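Local coordinates for dihydrodipicolinate synthase (Bacteroides thetaiotaomicron, PDB 4XKY), which probably works as a Schiff-base-forming lyase of the DapA family, condensing pyruvate with aspartate semialdehyde as a dihydrodipicolinate synthase, at residues R29-L34 against K64-I69. Residues are numbered along the deposited sequence; the frame is centred on the assembly and turned at random.
Sequences RLIEHL and KNTCRI
The carboxylate end of E32 approaches I69, with E32 OE2 a loose 4.5 Å from I69 CG2, and OE2 is tied by a salt bridge to R73. The same R73 NH2 also bonds the carbonyl oxygen of I69, linking the two helices at this margin. The other flat pair lies within 64-69: N65 OD1 sits at the edge of the R68 guanidinium, exactly in its plane, and takes the NH2 hydrogen on a lone pair at 2.8 Å, nearly straight at 174°.

Inside this polar margin the contact is aliphatic. I31 points at the facing helix, its chain extended at chi2 (164°) so that CD1 lands 3.9 Å from T66 CG2 and also touches the CB and CG2 of I69. Its other branch, CG2, meets I69 CG2 at 4.1 Å. In T66 the methyl CG2 stands anti to the backbone N, where it meets I31, while OG1 bonds M62 O one turn back in its own helix.

Beneath, I31 rests on L42 and T66 on V44, both from strand 42-44. Helices 24-36 and 56-70, their local axes 10.6 Å apart and inclined at 46°, thus pack side by side over that strand, as neighbouring outer helices do in a TIM barrel.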
# COMPACT_ATOMS: atom_id res chain seq x y z
N ARG A 29 31.65 17.03 19.31
CA ARG A 29 30.83 17.38 20.48
C ARG A 29 29.73 16.35 20.68
O ARG A 29 29.46 15.96 21.82
CB ARG A 29 30.23 18.78 20.41
CG ARG A 29 31.18 19.91 20.79
CD ARG A 29 30.45 21.25 20.83
NE ARG A 29 29.99 21.63 19.50
CZ ARG A 29 30.71 22.30 18.61
NH1 ARG A 29 31.94 22.73 18.90
NH2 ARG A 29 30.19 22.59 17.43
N LEU A 30 29.08 15.91 19.59
CA LEU A 30 27.99 14.94 19.70
C LEU A 30 28.49 13.64 20.31
O LEU A 30 27.87 13.12 21.24
CB LEU A 30 27.36 14.67 18.33
CG LEU A 30 26.25 13.62 18.21
CD1 LEU A 30 25.02 13.97 19.03
CD2 LEU A 30 25.86 13.42 16.75
N ILE A 31 29.60 13.13 19.80
CA ILE A 31 30.13 11.86 20.28
C ILE A 31 30.63 11.92 21.74
O ILE A 31 30.41 10.98 22.49
CB ILE A 31 31.20 11.29 19.34
CG1 ILE A 31 30.56 10.86 18.02
CG2 ILE A 31 31.92 10.09 19.99
CD1 ILE A 31 31.56 10.65 16.90
N GLU A 32 31.30 13.00 22.13
CA GLU A 32 31.69 13.17 23.53
C GLU A 32 30.43 13.20 24.40
O GLU A 32 30.38 12.58 25.43
CB GLU A 32 32.52 14.44 23.75
CG GLU A 32 33.91 14.45 23.08
CD GLU A 32 34.79 13.28 23.48
OE1 GLU A 32 34.60 12.75 24.60
OE2 GLU A 32 35.65 12.85 22.68
N HIS A 33 29.40 13.92 23.95
CA HIS A 33 28.14 14.05 24.70
C HIS A 33 27.47 12.67 24.90
O HIS A 33 26.97 12.36 25.97
CB HIS A 33 27.25 15.03 23.92
CG HIS A 33 25.82 15.10 24.34
ND1 HIS A 33 25.41 15.70 25.52
CD2 HIS A 33 24.69 14.78 23.67
CE1 HIS A 33 24.10 15.69 25.58
NE2 HIS A 33 23.63 15.15 24.47
N LEU A 34 27.52 11.83 23.87
CA LEU A 34 26.93 10.49 24.00
C LEU A 34 27.73 9.60 24.93
O LEU A 34 27.16 8.90 25.78
CB LEU A 34 26.77 9.84 22.63
CG LEU A 34 25.80 10.57 21.71
CD1 LEU A 34 25.84 9.95 20.33
CD2 LEU A 34 24.38 10.52 22.22
N LYS A 64 34.68 7.44 8.76
CA LYS A 64 36.07 7.70 9.14
C LYS A 64 36.15 8.59 10.36
O LYS A 64 36.77 8.23 11.35
CB LYS A 64 36.86 8.35 8.00
CG LYS A 64 37.05 7.52 6.74
CD LYS A 64 38.17 8.14 5.88
CE LYS A 64 37.95 8.04 4.37
NZ LYS A 64 36.99 9.08 3.87
N ASN A 65 35.54 9.77 10.31
CA ASN A 65 35.56 10.64 11.50
C ASN A 65 34.95 10.01 12.75
O ASN A 65 35.47 10.21 13.85
CB ASN A 65 34.89 11.99 11.23
CG ASN A 65 35.76 12.91 10.43
OD1 ASN A 65 36.58 13.64 10.99
ND2 ASN A 65 35.64 12.84 9.12
N THR A 66 33.85 9.27 12.61
CA THR A 66 33.23 8.66 13.80
C THR A 66 34.21 7.65 14.47
O THR A 66 34.38 7.63 15.69
CB THR A 66 31.88 8.01 13.49
OG1 THR A 66 30.94 9.01 13.05
CG2 THR A 66 31.32 7.38 14.74
N CYS A 67 34.86 6.81 13.68
CA CYS A 67 35.81 5.84 14.23
C CYS A 67 37.02 6.56 14.83
O CYS A 67 37.44 6.22 15.92
CB CYS A 67 36.27 4.84 13.20
SG CYS A 67 34.98 3.78 12.52
N ARG A 68 37.53 7.59 14.14
CA ARG A 68 38.67 8.37 14.66
C ARG A 68 38.34 8.96 16.02
O ARG A 68 39.10 8.82 16.98
CB ARG A 68 39.05 9.51 13.71
CG ARG A 68 40.14 10.43 14.26
CD ARG A 68 40.52 11.60 13.35
NE ARG A 68 39.36 12.43 13.05
CZ ARG A 68 38.81 13.32 13.87
NH1 ARG A 68 39.30 13.55 15.08
NH2 ARG A 68 37.75 13.99 13.46
N ILE A 69 37.18 9.61 16.10
CA ILE A 69 36.81 10.36 17.30
C ILE A 69 36.48 9.44 18.46
O ILE A 69 36.84 9.72 19.60
CB ILE A 69 35.61 11.31 17.04
CG1 ILE A 69 35.99 12.35 15.99
CG2 ILE A 69 35.16 11.99 18.34
CD1 ILE A 69 34.80 13.07 15.39